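Local coordinates for D-2-hydroxyacid dehydrogensase protein (Ketogulonicigenium vulgare, PDB 4LSW) that probably catalyses the NAD(P)-dependent interconversion of D-2-hydroxyacids and 2-oxoacids, as its family of dehydrogenases does, at residues Pro66-Tyr78 with Met293-Phe305. Numbering follows the deposited sequence.
Sequences PNLELISVYGVGY and MGQLLRDNLTAHF
Leu70, Ser72 and Tyr74 of strand 70-74 meet segment 293-305 of the chain's last helix, 287-306, which runs almost antiparallel (171°) to the strand, the axes of the two segments 8.1 Å apart. As in related D-2-hydroxyacid dehydrogenases, this is probably the substrate-binding domain, an alpha/beta fold completed here by the far end of the chain.

The hydrogen bond across the contact lies just ahead of the strand. His304 NE2 donates to Glu69 OE1 (2.7 Å, 159°), nearly in the imidazole plane, and uses the oxygen's anti lone pair; the other oxygen, OE2, forms a salt bridge with Arg47, so each carboxylate oxygen has a partner. His304 swings CG away from its backbone N (chi1 174°), which carries the ring over Leu70, whose CB sits over the centre of one face in a CH-pi contact, 4.1 Å from the centroid. A leucine in place of His304 would probably leave Glu69 OE1 without its donor and lose that flat surface above Leu70.

Van der Waals packing continues along the strand. Leu70 CD2 touches Leu301 CD2 at 3.9 Å, and the same Leu301 methyl leans on Ser72 OG, whose hydrogen-bond partner is Thr94. Leu297 pushes CD1 against the backbone, 3.5 Å from Ser72 O.

At the far end the Tyr74 ring rests against the helix where Gly294 has no side chain, its CE2 3.6 Å from Gly294 CA. Met293, its chain bent at chi3, brings its CE methyl to 3.6 Å from Tyr74 CE1.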
loop_
_atom_site.group_PDB
_atom_site.type_symbol
_atom_site.label_atom_id
_atom_site.label_comp_id
_atom_site.label_asym_id
_atom_site.label_seq_id
_atom_site.Cartn_x
_atom_site.Cartn_y
_atom_site.Cartn_z
ATOM N N PRO A 66 28.948 11.909 3.474
ATOM C CA PRO A 66 29.358 12.857 2.431
ATOM C C PRO A 66 29.709 12.210 1.096
ATOM O O PRO A 66 29.759 12.913 0.083
ATOM C CB PRO A 66 30.602 13.527 3.037
ATOM C CG PRO A 66 31.113 12.542 4.042
ATOM C CD PRO A 66 29.888 11.892 4.611
ATOM N N ASN A 67 29.948 10.904 1.094
ATOM C CA ASN A 67 30.298 10.192 -0.118
ATOM C C ASN A 67 29.167 9.287 -0.600
ATOM O O ASN A 67 29.368 8.421 -1.444
ATOM C CB ASN A 67 31.589 9.408 0.101
ATOM C CG ASN A 67 32.755 10.314 0.458
ATOM O OD1 ASN A 67 33.044 11.274 -0.254
ATOM N ND2 ASN A 67 33.405 10.033 1.583
ATOM N N LEU A 68 27.971 9.529 -0.067
ATOM C CA LEU A 68 26.763 8.811 -0.491
ATOM C C LEU A 68 26.482 8.929 -1.996
ATOM O O LEU A 68 26.556 10.019 -2.573
ATOM C CB LEU A 68 25.560 9.338 0.293
ATOM C CG LEU A 68 24.235 8.588 0.126
ATOM C CD1 LEU A 68 24.346 7.144 0.599
ATOM C CD2 LEU A 68 23.137 9.318 0.887
ATOM N N GLU A 69 26.135 7.801 -2.614
ATOM C CA GLU A 69 25.870 7.750 -4.052
ATOM C C GLU A 69 24.417 7.403 -4.361
ATOM O O GLU A 69 23.843 7.856 -5.365
ATOM C CB GLU A 69 26.779 6.714 -4.722
ATOM C CG GLU A 69 28.268 7.028 -4.596
ATOM C CD GLU A 69 29.169 5.874 -5.015
ATOM O OE1 GLU A 69 28.671 4.846 -5.526
ATOM O OE2 GLU A 69 30.398 5.996 -4.818
ATOM N N LEU A 70 23.821 6.602 -3.487
ATOM C CA LEU A 70 22.557 5.955 -3.801
ATOM C C LEU A 70 21.776 5.648 -2.545
ATOM O O LEU A 70 22.338 5.208 -1.545
ATOM C CB LEU A 70 22.826 4.643 -4.552
ATOM C CG LEU A 70 21.641 3.683 -4.717
ATOM C CD1 LEU A 70 20.555 4.272 -5.598
ATOM C CD2 LEU A 70 22.103 2.358 -5.281
ATOM N N ILE A 71 20.473 5.893 -2.597
ATOM C CA ILE A 71 19.577 5.434 -1.547
ATOM C C ILE A 71 18.585 4.490 -2.201
ATOM O O ILE A 71 17.855 4.888 -3.109
ATOM C CB ILE A 71 18.821 6.597 -0.877
ATOM C CG1 ILE A 71 19.814 7.578 -0.247
ATOM C CG2 ILE A 71 17.869 6.060 0.186
ATOM C CD1 ILE A 71 19.194 8.901 0.198
ATOM N N SER A 72 18.589 3.239 -1.756
ATOM C CA SER A 72 17.692 2.225 -2.280
ATOM C C SER A 72 16.620 1.917 -1.246
ATOM O O SER A 72 16.920 1.581 -0.094
ATOM C CB SER A 72 18.466 0.968 -2.696
ATOM O OG SER A 72 19.160 1.200 -3.906
ATOM N N VAL A 73 15.367 2.069 -1.670
ATOM C CA VAL A 73 14.222 1.905 -0.787
ATOM C C VAL A 73 13.533 0.561 -1.013
ATOM O O VAL A 73 13.266 0.170 -2.158
ATOM C CB VAL A 73 13.194 3.035 -1.017
ATOM C CG1 VAL A 73 12.020 2.877 -0.079
ATOM C CG2 VAL A 73 13.851 4.411 -0.830
ATOM N N TYR A 74 13.263 -0.138 0.086
ATOM C CA TYR A 74 12.435 -1.343 0.083
ATOM C C TYR A 74 10.979 -0.888 0.181
ATOM O O TYR A 74 10.563 -0.354 1.208
ATOM C CB TYR A 74 12.819 -2.208 1.284
ATOM C CG TYR A 74 12.123 -3.547 1.418
ATOM C CD1 TYR A 74 10.845 -3.642 1.964
ATOM C CD2 TYR A 74 12.768 -4.721 1.059
ATOM C CE1 TYR A 74 10.218 -4.869 2.115
ATOM C CE2 TYR A 74 12.151 -5.947 1.210
ATOM C CZ TYR A 74 10.884 -6.017 1.733
ATOM O OH TYR A 74 10.291 -7.256 1.881
ATOM N N GLY A 75 10.225 -1.076 -0.898
ATOM C CA GLY A 75 8.842 -0.622 -0.952
ATOM C C GLY A 75 8.588 0.360 -2.084
ATOM O O GLY A 75 9.528 0.816 -2.749
ATOM N N VAL A 76 7.314 0.689 -2.312
ATOM C CA VAL A 76 6.927 1.609 -3.384
ATOM C C VAL A 76 7.141 3.081 -3.024
ATOM O O VAL A 76 7.748 3.843 -3.786
ATOM C CB VAL A 76 5.443 1.439 -3.772
ATOM C CG1 VAL A 76 5.077 2.397 -4.885
ATOM C CG2 VAL A 76 5.160 0.010 -4.201
ATOM N N GLY A 77 6.613 3.483 -1.876
ATOM C CA GLY A 77 6.680 4.871 -1.462
ATOM C C GLY A 77 8.069 5.226 -0.982
ATOM O O GLY A 77 8.808 4.368 -0.500
ATOM N N TYR A 78 8.421 6.499 -1.117
ATOM C CA TYR A 78 9.718 6.987 -0.673
ATOM C C TYR A 78 9.602 8.428 -0.184
ATOM O O TYR A 78 10.549 9.210 -0.251
ATOM C CB TYR A 78 10.760 6.832 -1.784
ATOM C CG TYR A 78 10.395 7.457 -3.111
ATOM C CD1 TYR A 78 9.637 6.764 -4.053
ATOM C CD2 TYR A 78 10.839 8.730 -3.432
ATOM C CE1 TYR A 78 9.325 7.337 -5.267
ATOM C CE2 TYR A 78 10.534 9.306 -4.638
ATOM C CZ TYR A 78 9.776 8.612 -5.551
ATOM O OH TYR A 78 9.489 9.218 -6.750
ATOM N N MET A 293 10.202 -8.063 -3.857
ATOM C CA MET A 293 10.555 -6.713 -3.404
ATOM C C MET A 293 11.994 -6.665 -2.893
ATOM O O MET A 293 12.766 -5.784 -3.277
ATOM C CB MET A 293 9.578 -6.240 -2.324
ATOM C CG MET A 293 8.170 -6.034 -2.862
ATOM S SD MET A 293 7.011 -5.568 -1.586
ATOM C CE MET A 293 8.039 -4.384 -0.723
ATOM N N GLY A 294 12.344 -7.631 -2.047
ATOM C CA GLY A 294 13.687 -7.740 -1.507
ATOM C C GLY A 294 14.718 -7.966 -2.595
ATOM O O GLY A 294 15.794 -7.370 -2.576
ATOM N N GLN A 295 14.387 -8.835 -3.548
ATOM C CA GLN A 295 15.267 -9.115 -4.677
ATOM C C GLN A 295 15.533 -7.861 -5.505
ATOM O O GLN A 295 16.653 -7.635 -5.971
ATOM C CB GLN A 295 14.660 -10.207 -5.568
ATOM C CG GLN A 295 15.595 -10.704 -6.672
ATOM C CD GLN A 295 16.780 -11.479 -6.126
ATOM O OE1 GLN A 295 16.617 -12.508 -5.463
ATOM N NE2 GLN A 295 17.985 -10.984 -6.395
ATOM N N LEU A 296 14.497 -7.045 -5.682
ATOM C CA LEU A 296 14.598 -5.823 -6.468
ATOM C C LEU A 296 15.472 -4.783 -5.769
ATOM O O LEU A 296 16.294 -4.119 -6.406
ATOM C CB LEU A 296 13.195 -5.273 -6.734
ATOM C CG LEU A 296 13.069 -4.097 -7.700
ATOM C CD1 LEU A 296 13.904 -4.323 -8.955
ATOM C CD2 LEU A 296 11.594 -3.883 -8.052
ATOM N N LEU A 297 15.281 -4.640 -4.463
ATOM C CA LEU A 297 16.149 -3.786 -3.666
ATOM C C LEU A 297 17.598 -4.223 -3.858
ATOM O O LEU A 297 18.470 -3.414 -4.169
ATOM C CB LEU A 297 15.774 -3.885 -2.192
ATOM C CG LEU A 297 16.757 -3.205 -1.235
ATOM C CD1 LEU A 297 16.414 -1.735 -1.020
ATOM C CD2 LEU A 297 16.790 -3.943 0.088
ATOM N N ARG A 298 17.849 -5.515 -3.696
ATOM C CA ARG A 298 19.214 -5.997 -3.822
ATOM C C ARG A 298 19.741 -5.848 -5.252
ATOM O O ARG A 298 20.902 -5.483 -5.448
ATOM C CB ARG A 298 19.315 -7.435 -3.324
ATOM C CG ARG A 298 19.050 -7.552 -1.835
ATOM C CD ARG A 298 19.243 -8.973 -1.334
ATOM N NE ARG A 298 18.103 -9.852 -1.600
ATOM C CZ ARG A 298 18.111 -10.850 -2.479
ATOM N NH1 ARG A 298 19.195 -11.097 -3.202
ATOM N NH2 ARG A 298 17.034 -11.611 -2.628
ATOM N N ASP A 299 18.898 -6.101 -6.253
ATOM C CA ASP A 299 19.358 -5.992 -7.637
ATOM C C ASP A 299 19.750 -4.561 -8.017
ATOM O O ASP A 299 20.667 -4.356 -8.806
ATOM C CB ASP A 299 18.325 -6.551 -8.624
ATOM C CG ASP A 299 18.202 -8.063 -8.555
ATOM O OD1 ASP A 299 19.091 -8.717 -7.968
ATOM O OD2 ASP A 299 17.213 -8.598 -9.100
ATOM N N ASN A 300 19.063 -3.574 -7.445
ATOM C CA ASN A 300 19.439 -2.183 -7.659
ATOM C C ASN A 300 20.804 -1.878 -7.068
ATOM O O ASN A 300 21.624 -1.222 -7.708
ATOM C CB ASN A 300 18.385 -1.224 -7.093
ATOM C CG ASN A 300 17.197 -1.052 -8.019
ATOM O OD1 ASN A 300 17.310 -0.446 -9.083
ATOM N ND2 ASN A 300 16.050 -1.579 -7.614
ATOM N N LEU A 301 21.041 -2.357 -5.848
ATOM C CA LEU A 301 22.334 -2.149 -5.208
ATOM C C LEU A 301 23.448 -2.839 -6.001
ATOM O O LEU A 301 24.508 -2.251 -6.248
ATOM C CB LEU A 301 22.303 -2.630 -3.753
ATOM C CG LEU A 301 21.464 -1.775 -2.799
ATOM C CD1 LEU A 301 21.188 -2.530 -1.509
ATOM C CD2 LEU A 301 22.171 -0.446 -2.515
ATOM N N THR A 302 23.188 -4.072 -6.419
ATOM C CA THR A 302 24.162 -4.851 -7.175
ATOM C C THR A 302 24.502 -4.144 -8.480
ATOM O O THR A 302 25.678 -3.986 -8.831
ATOM C CB THR A 302 23.628 -6.262 -7.469
ATOM O OG1 THR A 302 23.378 -6.938 -6.231
ATOM C CG2 THR A 302 24.637 -7.065 -8.289
ATOM N N ALA A 303 23.467 -3.704 -9.184
ATOM C CA ALA A 303 23.648 -3.003 -10.443
ATOM C C ALA A 303 24.457 -1.724 -10.252
ATOM O O ALA A 303 25.374 -1.440 -11.018
ATOM C CB ALA A 303 22.297 -2.696 -11.069
ATOM N N HIS A 304 24.133 -0.960 -9.217
ATOM C CA HIS A 304 24.837 0.293 -8.971
ATOM C C HIS A 304 26.344 0.100 -8.808
ATOM O O HIS A 304 27.136 0.782 -9.458
ATOM C CB HIS A 304 24.286 0.996 -7.729
ATOM C CG HIS A 304 25.057 2.219 -7.350
ATOM N ND1 HIS A 304 24.897 3.432 -7.990
ATOM C CD2 HIS A 304 26.020 2.413 -6.418
ATOM C CE1 HIS A 304 25.716 4.317 -7.461
ATOM N NE2 HIS A 304 26.418 3.722 -6.509
ATOM N N PHE A 305 26.732 -0.827 -7.941
ATOM C CA PHE A 305 28.145 -0.993 -7.626
ATOM C C PHE A 305 28.900 -1.695 -8.748
ATOM O O PHE A 305 30.125 -1.634 -8.804
ATOM C CB PHE A 305 28.325 -1.706 -6.289
ATOM C CG PHE A 305 27.967 -0.846 -5.106
ATOM C CD1 PHE A 305 28.757 0.238 -4.764
ATOM C CD2 PHE A 305 26.832 -1.107 -4.351
ATOM C CE1 PHE A 305 28.432 1.040 -3.684
ATOM C CE2 PHE A 305 26.503 -0.310 -3.269
ATOM C CZ PHE A 305 27.300 0.765 -2.934
#